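Putative cell surface hydrolase (Lactobacillus plantarum, PDB 3LP5) is probably a cell-surface hydrolase of the alpha/beta-hydrolase superfamily, whose substrate is not established. Local coordinates at residues L162-E175 / Q198-T212. Numbering follows the deposited sequence.
Sequences LPESLTVYSIAGTE and QVKHFTEITVTGANT
Glu175 spreads its carboxylate over the turns that follow strand 201-206. Its OE1 accepts a hydrogen bond from Asn211 N at 3.0 Å, nearly along the C-O axis, while OE2 accepts one from Gly209 N at 2.8 Å, from well above the carboxylate plane. A bend at chi2 (73°) folds the chain back toward these amides, and Thr174 N adds a weak bond to OE2. Asn211 answers with its amide: ND2 donates to a lone pair of Glu175 O, in the carbonyl plane, at 3.1 Å, and OD1 accepts a hydrogen bond from Gly173 N at 2.9 Å, from above its own plane. Replacing Glu175 by an alanine removes the carboxylate, which would probably leave the amides of Gly209 and Asn211 without this acceptor and the turn less firmly held. Upstream, strands 167-172 and 201-206 run parallel, joined by backbone bonds from Val168 N to His201 O through to Val207 N to Ala172 O; the weak His201 N to Leu166 O bond precedes them. These are the last two strands of the mixed alpha/beta-hydrolase sheet, 201-206 forming its edge within the chain and strand 127-134 flanking 167-172 on the other side. On one face Tyr169 lies alongside Thr203, ring atom CD1 3.7 Å from Thr203 CB, and also meets Ile205 CD1; a water joins Val168 O to Thr203 OG1. Farther along, Ile171 CG2 packs 3.8 Å from Val207 CG2 and also touches Ala210 CB. On the reverse face Val168 CG1 sits in plane at the edge of the Phe202 ring, 3.9 Å from CD1. Phe202 CG stands anti to the backbone N (chi1 177°), bringing CE1 near Ser170 CB as well. Helix 217-231 covers Ile205 and Val207 through Leu226, whereas Lys192 of helix 191-195 touches Phe202 and Glu204.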
ATOM      1  N   LEU A 162      -7.385  -3.727  13.368  1.00 15.61           N
ATOM      2  CA  LEU A 162      -6.102  -4.067  12.718  1.00 17.32           C
ATOM      3  C   LEU A 162      -5.493  -5.306  13.357  1.00 18.01           C
ATOM      4  O   LEU A 162      -5.712  -5.555  14.537  1.00 18.20           O
ATOM      5  CB  LEU A 162      -5.083  -2.899  12.763  1.00 15.41           C
ATOM      6  CG  LEU A 162      -5.457  -1.708  11.842  1.00 18.15           C
ATOM      7  CD1 LEU A 162      -4.754  -0.416  12.303  1.00 13.53           C
ATOM      8  CD2 LEU A 162      -5.227  -2.001  10.317  1.00 16.51           C
ATOM      9  N   PRO A 163      -4.771  -6.107  12.574  1.00 20.13           N
ATOM     10  CA  PRO A 163      -4.060  -7.254  13.170  1.00 21.01           C
ATOM     11  C   PRO A 163      -2.883  -6.834  14.034  1.00 21.48           C
ATOM     12  O   PRO A 163      -2.044  -6.061  13.589  1.00 21.61           O
ATOM     13  CB  PRO A 163      -3.568  -8.055  11.955  1.00 20.79           C
ATOM     14  CG  PRO A 163      -3.749  -7.204  10.818  1.00 20.83           C
ATOM     15  CD  PRO A 163      -4.823  -6.203  11.104  1.00 20.05           C
ATOM     16  N   GLU A 164      -2.812  -7.365  15.257  1.00 21.68           N
ATOM     17  CA  GLU A 164      -1.779  -6.958  16.191  1.00 22.60           C
ATOM     18  C   GLU A 164      -0.366  -7.418  15.782  1.00 22.37           C
ATOM     19  O   GLU A 164       0.604  -6.807  16.175  1.00 23.21           O
ATOM     20  CB  GLU A 164      -2.096  -7.377  17.648  1.00 22.91           C
ATOM     21  CG  GLU A 164      -3.426  -6.811  18.212  1.00 27.92           C
ATOM     22  CD  GLU A 164      -3.629  -7.064  19.726  1.00 34.91           C
ATOM     23  OE1 GLU A 164      -3.286  -8.166  20.205  1.00 36.06           O
ATOM     24  OE2 GLU A 164      -4.128  -6.163  20.446  1.00 36.96           O
ATOM     25  N   SER A 165      -0.209  -8.485  15.023  1.00 21.38           N
ATOM     26  CA  SER A 165       1.161  -8.901  14.720  1.00 21.37           C
ATOM     27  C   SER A 165       1.755  -8.218  13.433  1.00 20.68           C
ATOM     28  O   SER A 165       2.915  -8.473  13.099  1.00 20.64           O
ATOM     29  CB  SER A 165       1.231 -10.422  14.601  1.00 22.07           C
ATOM     30  OG  SER A 165       0.537 -10.744  13.395  1.00 26.14           O
ATOM     31  N   LEU A 166       1.011  -7.301  12.808  1.00 18.72           N
ATOM     32  CA  LEU A 166       1.452  -6.540  11.603  1.00 17.55           C
ATOM     33  C   LEU A 166       2.590  -5.541  11.808  1.00 17.46           C
ATOM     34  O   LEU A 166       2.699  -4.889  12.859  1.00 17.91           O
ATOM     35  CB  LEU A 166       0.235  -5.791  10.982  1.00 17.70           C
ATOM     36  CG  LEU A 166       0.374  -4.986   9.694  1.00 15.14           C
ATOM     37  CD1 LEU A 166       0.750  -5.815   8.482  1.00 13.17           C
ATOM     38  CD2 LEU A 166      -0.945  -4.289   9.425  1.00 12.12           C
ATOM     39  N   THR A 167       3.420  -5.408  10.776  1.00 16.31           N
ATOM     40  CA  THR A 167       4.499  -4.432  10.710  1.00 15.50           C
ATOM     41  C   THR A 167       4.148  -3.461   9.609  1.00 14.63           C
ATOM     42  O   THR A 167       3.896  -3.893   8.472  1.00 13.62           O
ATOM     43  CB  THR A 167       5.884  -5.121  10.406  1.00 15.29           C
ATOM     44  OG1 THR A 167       6.329  -5.764  11.595  1.00 18.46           O
ATOM     45  CG2 THR A 167       6.937  -4.123  10.144  1.00 17.70           C
ATOM     46  N   VAL A 168       4.113  -2.165   9.947  1.00 13.24           N
ATOM     47  CA  VAL A 168       3.714  -1.137   9.036  1.00 12.76           C
ATOM     48  C   VAL A 168       4.804  -0.109   8.779  1.00 13.62           C
ATOM     49  O   VAL A 168       5.381   0.469   9.746  1.00 13.18           O
ATOM     50  CB  VAL A 168       2.433  -0.394   9.486  1.00 12.69           C
ATOM     51  CG1 VAL A 168       2.033   0.677   8.430  1.00 12.25           C
ATOM     52  CG2 VAL A 168       1.271  -1.425   9.747  1.00 12.02           C
ATOM     53  N   TYR A 169       5.067   0.116   7.475  1.00 12.40           N
ATOM     54  CA  TYR A 169       5.930   1.251   6.990  1.00 13.46           C
ATOM     55  C   TYR A 169       5.110   2.295   6.240  1.00 14.17           C
ATOM     56  O   TYR A 169       4.328   1.953   5.319  1.00 15.21           O
ATOM     57  CB  TYR A 169       7.029   0.733   6.073  1.00 13.51           C
ATOM     58  CG  TYR A 169       7.861  -0.342   6.719  1.00 14.14           C
ATOM     59  CD1 TYR A 169       9.039   0.003   7.424  1.00 16.01           C
ATOM     60  CD2 TYR A 169       7.498  -1.684   6.625  1.00 16.13           C
ATOM     61  CE1 TYR A 169       9.825  -0.961   8.049  1.00 15.80           C
ATOM     62  CE2 TYR A 169       8.299  -2.683   7.243  1.00 18.94           C
ATOM     63  CZ  TYR A 169       9.447  -2.295   7.939  1.00 20.66           C
ATOM     64  OH  TYR A 169      10.207  -3.214   8.570  1.00 24.44           O
ATOM     65  N   SER A 170       5.214   3.546   6.673  1.00 13.97           N
ATOM     66  CA  SER A 170       4.514   4.625   6.023  1.00 14.91           C
ATOM     67  C   SER A 170       5.558   5.626   5.464  1.00 14.63           C
ATOM     68  O   SER A 170       6.254   6.279   6.233  1.00 13.05           O
ATOM     69  CB  SER A 170       3.567   5.318   7.002  1.00 16.32           C
ATOM     70  OG  SER A 170       2.934   6.473   6.380  1.00 21.43           O
ATOM     71  N   ILE A 171       5.678   5.688   4.135  1.00 13.47           N
ATOM     72  CA  ILE A 171       6.545   6.675   3.444  1.00 13.30           C
ATOM     73  C   ILE A 171       5.743   7.941   3.226  1.00 14.73           C
ATOM     74  O   ILE A 171       4.593   7.872   2.776  1.00 15.16           O
ATOM     75  CB  ILE A 171       7.003   6.135   2.097  1.00 13.41           C
ATOM     76  CG1 ILE A 171       7.932   4.895   2.317  1.00 15.24           C
ATOM     77  CG2 ILE A 171       7.637   7.249   1.186  1.00 11.94           C
ATOM     78  CD1 ILE A 171       8.117   4.013   1.056  1.00 20.93           C
ATOM     79  N   ALA A 172       6.346   9.088   3.575  1.00 15.12           N
ATOM     80  CA  ALA A 172       5.798  10.415   3.294  1.00 15.72           C
ATOM     81  C   ALA A 172       6.882  11.351   2.746  1.00 16.43           C
ATOM     82  O   ALA A 172       8.092  11.187   3.012  1.00 14.43           O
ATOM     83  CB  ALA A 172       5.213  11.004   4.576  1.00 15.77           C
ATOM     84  N   GLY A 173       6.456  12.308   1.947  1.00 16.84           N
ATOM     85  CA  GLY A 173       7.331  13.433   1.615  1.00 19.18           C
ATOM     86  C   GLY A 173       7.134  14.577   2.591  1.00 20.09           C
ATOM     87  O   GLY A 173       6.447  14.447   3.630  1.00 20.09           O
ATOM     88  N   THR A 174       7.722  15.719   2.292  1.00 22.20           N
ATOM     89  CA  THR A 174       7.555  16.873   3.196  1.00 25.31           C
ATOM     90  C   THR A 174       6.726  18.010   2.593  1.00 25.87           C
ATOM     91  O   THR A 174       6.575  19.048   3.194  1.00 27.21           O
ATOM     92  CB  THR A 174       8.885  17.362   3.799  1.00 26.14           C
ATOM     93  OG1 THR A 174       9.857  17.532   2.750  1.00 29.26           O
ATOM     94  CG2 THR A 174       9.402  16.334   4.866  1.00 26.60           C
ATOM     95  N   GLU A 175       6.128  17.764   1.440  1.00 26.00           N
ATOM     96  CA  GLU A 175       5.294  18.732   0.732  1.00 27.65           C
ATOM     97  C   GLU A 175       3.992  18.976   1.501  1.00 28.17           C
ATOM     98  O   GLU A 175       3.318  18.031   1.882  1.00 26.72           O
ATOM     99  CB  GLU A 175       5.037  18.185  -0.690  1.00 28.20           C
ATOM    100  CG  GLU A 175       6.379  17.800  -1.460  1.00 29.86           C
ATOM    101  CD  GLU A 175       7.047  16.516  -0.936  1.00 31.13           C
ATOM    102  OE1 GLU A 175       6.396  15.460  -0.972  1.00 29.34           O
ATOM    103  OE2 GLU A 175       8.242  16.550  -0.495  1.00 35.00           O
ATOM    104  N   GLN A 198      -1.545   0.023  17.747  1.00 12.95           N
ATOM    105  CA  GLN A 198      -2.521  -0.936  17.220  1.00 13.53           C
ATOM    106  C   GLN A 198      -1.836  -2.068  16.509  1.00 14.77           C
ATOM    107  O   GLN A 198      -2.478  -3.085  16.303  1.00 16.78           O
ATOM    108  CB  GLN A 198      -3.552  -0.315  16.252  1.00 11.84           C
ATOM    109  CG  GLN A 198      -4.503   0.620  16.922  1.00 12.39           C
ATOM    110  CD  GLN A 198      -5.231  -0.014  18.162  1.00 14.73           C
ATOM    111  OE1 GLN A 198      -5.606  -1.184  18.162  1.00 10.61           O
ATOM    112  NE2 GLN A 198      -5.410   0.785  19.202  1.00 11.58           N
ATOM    113  N   VAL A 199      -0.562  -1.892  16.108  1.00 13.88           N
ATOM    114  CA  VAL A 199       0.175  -2.916  15.376  1.00 13.82           C
ATOM    115  C   VAL A 199       1.529  -3.135  16.091  1.00 14.73           C
ATOM    116  O   VAL A 199       1.967  -2.301  16.871  1.00 14.26           O
ATOM    117  CB  VAL A 199       0.334  -2.557  13.851  1.00 15.21           C
ATOM    118  CG1 VAL A 199      -1.050  -2.300  13.166  1.00 14.73           C
ATOM    119  CG2 VAL A 199       1.246  -1.346  13.641  1.00 12.09           C
ATOM    120  N   LYS A 200       2.187  -4.260  15.823  1.00 15.18           N
ATOM    121  CA  LYS A 200       3.496  -4.597  16.417  1.00 16.69           C
ATOM    122  C   LYS A 200       4.589  -3.507  16.202  1.00 16.88           C
ATOM    123  O   LYS A 200       5.287  -3.128  17.141  1.00 15.67           O
ATOM    124  CB  LYS A 200       3.969  -5.944  15.803  1.00 17.49           C
ATOM    125  CG  LYS A 200       4.998  -6.696  16.632  1.00 23.17           C
ATOM    126  CD  LYS A 200       5.981  -7.525  15.773  1.00 32.10           C
ATOM    127  CE  LYS A 200       5.411  -8.830  15.199  1.00 36.50           C
ATOM    128  NZ  LYS A 200       4.323  -9.417  16.043  1.00 41.37           N
ATOM    129  N   HIS A 201       4.756  -3.021  14.965  1.00 16.21           N
ATOM    130  CA  HIS A 201       5.736  -1.962  14.699  1.00 17.25           C
ATOM    131  C   HIS A 201       5.178  -1.036  13.672  1.00 17.09           C
ATOM    132  O   HIS A 201       4.560  -1.503  12.666  1.00 16.48           O
ATOM    133  CB  HIS A 201       7.062  -2.457  14.086  1.00 18.44           C
ATOM    134  CG  HIS A 201       7.747  -3.551  14.847  1.00 24.76           C
ATOM    135  ND1 HIS A 201       8.405  -3.335  16.046  1.00 27.27           N
ATOM    136  CD2 HIS A 201       7.942  -4.861  14.538  1.00 27.11           C
ATOM    137  CE1 HIS A 201       8.936  -4.477  16.461  1.00 27.36           C
ATOM    138  NE2 HIS A 201       8.675  -5.413  15.563  1.00 28.75           N
ATOM    139  N   PHE A 202       5.395   0.269  13.902  1.00 16.29           N
ATOM    140  CA  PHE A 202       5.042   1.310  12.942  1.00 15.73           C
ATOM    141  C   PHE A 202       6.252   2.162  12.671  1.00 16.69           C
ATOM    142  O   PHE A 202       6.903   2.627  13.629  1.00 14.47           O
ATOM    143  CB  PHE A 202       3.923   2.176  13.495  1.00 17.60           C
ATOM    144  CG  PHE A 202       3.544   3.322  12.608  1.00 16.82           C
ATOM    145  CD1 PHE A 202       2.927   3.098  11.382  1.00 17.68           C
ATOM    146  CD2 PHE A 202       3.802   4.629  13.008  1.00 17.50           C
ATOM    147  CE1 PHE A 202       2.560   4.138  10.557  1.00 16.08           C
ATOM    148  CE2 PHE A 202       3.473   5.685  12.187  1.00 17.91           C
ATOM    149  CZ  PHE A 202       2.817   5.455  10.976  1.00 18.91           C
ATOM    150  N   THR A 203       6.572   2.331  11.386  1.00 15.03           N
ATOM    151  CA  THR A 203       7.816   3.052  10.973  1.00 16.42           C
ATOM    152  C   THR A 203       7.515   4.123   9.922  1.00 16.57           C
ATOM    153  O   THR A 203       6.983   3.804   8.885  1.00 14.73           O
ATOM    154  CB  THR A 203       8.874   2.083  10.436  1.00 16.00           C
ATOM    155  OG1 THR A 203       9.198   1.189  11.475  1.00 18.49           O
ATOM    156  CG2 THR A 203      10.182   2.768  10.037  1.00 15.18           C
ATOM    157  N   GLU A 204       7.815   5.393  10.238  1.00 16.07           N
ATOM    158  CA  GLU A 204       7.691   6.467   9.281  1.00 17.39           C
ATOM    159  C   GLU A 204       9.006   6.678   8.594  1.00 16.84           C
ATOM    160  O   GLU A 204      10.060   6.684   9.244  1.00 15.05           O
ATOM    161  CB  GLU A 204       7.282   7.778   9.974  1.00 18.11           C
ATOM    162  CG  GLU A 204       6.032   7.562  10.820  1.00 24.44           C
ATOM    163  CD  GLU A 204       5.752   8.735  11.773  1.00 33.03           C
ATOM    164  OE1 GLU A 204       5.222   9.744  11.276  1.00 36.93           O
ATOM    165  OE2 GLU A 204       6.069   8.642  12.990  1.00 34.74           O
ATOM    166  N   ILE A 205       8.930   6.902   7.275  1.00 17.99           N
ATOM    167  CA  ILE A 205      10.126   7.064   6.430  1.00 16.58           C
ATOM    168  C   ILE A 205       9.861   8.268   5.569  1.00 17.32           C
ATOM    169  O   ILE A 205       8.778   8.385   5.021  1.00 16.59           O
ATOM    170  CB  ILE A 205      10.393   5.802   5.515  1.00 17.27           C
ATOM    171  CG1 ILE A 205      10.618   4.555   6.355  1.00 16.07           C
ATOM    172  CG2 ILE A 205      11.620   6.036   4.548  1.00 15.84           C
ATOM    173  CD1 ILE A 205      10.454   3.203   5.633  1.00 14.37           C
ATOM    174  N   THR A 206      10.860   9.157   5.418  1.00 16.52           N
ATOM    175  CA  THR A 206      10.721  10.288   4.532  1.00 17.45           C
ATOM    176  C   THR A 206      11.392  10.037   3.191  1.00 16.48           C
ATOM    177  O   THR A 206      12.530   9.575   3.116  1.00 16.64           O
ATOM    178  CB  THR A 206      11.304  11.602   5.154  1.00 17.66           C
ATOM    179  OG1 THR A 206      10.787  11.749   6.468  1.00 23.27           O
ATOM    180  CG2 THR A 206      10.869  12.805   4.366  1.00 18.32           C
ATOM    181  N   VAL A 207      10.671  10.369   2.128  1.00 16.82           N
ATOM    182  CA  VAL A 207      11.228  10.458   0.790  1.00 16.40           C
ATOM    183  C   VAL A 207      10.752  11.789   0.235  1.00 17.31           C
ATOM    184  O   VAL A 207       9.535  12.006   0.067  1.00 15.79           O
ATOM    185  CB  VAL A 207      10.726   9.281  -0.126  1.00 16.31           C
ATOM    186  CG1 VAL A 207      11.156   9.466  -1.576  1.00 14.86           C
ATOM    187  CG2 VAL A 207      11.261   7.981   0.403  1.00 16.16           C
ATOM    188  N   THR A 208      11.706  12.655  -0.133  1.00 18.12           N
ATOM    189  CA  THR A 208      11.289  13.994  -0.502  1.00 19.24           C
ATOM    190  C   THR A 208      10.614  13.929  -1.854  1.00 17.72           C
ATOM    191  O   THR A 208      11.082  13.216  -2.715  1.00 17.22           O
ATOM    192  CB  THR A 208      12.444  15.011  -0.458  1.00 20.81           C
ATOM    193  OG1 THR A 208      13.328  14.753  -1.553  1.00 24.54           O
ATOM    194  CG2 THR A 208      13.211  14.899   0.860  1.00 21.06           C
ATOM    195  N   GLY A 209       9.466  14.594  -2.009  1.00 16.29           N
ATOM    196  CA  GLY A 209       8.707  14.513  -3.237  1.00 14.66           C
ATOM    197  C   GLY A 209       7.683  13.400  -3.320  1.00 14.24           C
ATOM    198  O   GLY A 209       6.883  13.371  -4.269  1.00 15.36           O
ATOM    199  N   ALA A 210       7.664  12.489  -2.341  1.00 13.59           N
ATOM    200  CA  ALA A 210       6.769  11.312  -2.408  1.00 12.70           C
ATOM    201  C   ALA A 210       5.300  11.702  -2.356  1.00 13.33           C
ATOM    202  O   ALA A 210       4.455  10.934  -2.811  1.00 13.00           O
ATOM    203  CB  ALA A 210       7.086  10.231  -1.335  1.00 13.16           C
ATOM    204  N   ASN A 211       4.986  12.913  -1.878  1.00 12.14           N
ATOM    205  CA  ASN A 211       3.576  13.341  -1.773  1.00 14.36           C
ATOM    206  C   ASN A 211       3.000  13.855  -3.108  1.00 14.86           C
ATOM    207  O   ASN A 211       1.801  14.118  -3.182  1.00 14.04           O
ATOM    208  CB  ASN A 211       3.420  14.480  -0.743  1.00 12.57           C
ATOM    209  CG  ASN A 211       3.614  14.004   0.697  1.00 16.02           C
ATOM    210  OD1 ASN A 211       3.779  12.814   0.957  1.00 15.66           O
ATOM    211  ND2 ASN A 211       3.664  14.959   1.627  1.00 12.16           N
ATOM    212  N   THR A 212       3.873  14.089  -4.115  1.00 15.22           N
ATOM    213  CA  THR A 212       3.423  14.663  -5.378  1.00 16.90           C
ATOM    214  C   THR A 212       2.911  13.542  -6.239  1.00 17.88           C
ATOM    215  O   THR A 212       3.412  12.407  -6.155  1.00 15.51           O
ATOM    216  CB  THR A 212       4.587  15.355  -6.160  1.00 17.51           C
ATOM    217  OG1 THR A 212       5.659  14.403  -6.330  1.00 20.90           O
ATOM    218  CG2 THR A 212       5.107  16.518  -5.384  1.00 17.05           C
TER
HETATM  219  O   HOH W   1       2.199  -8.249  18.359  1.00 21.54           O
HETATM  220  O   HOH W   2       7.508  -1.044  11.122  1.00 27.89           O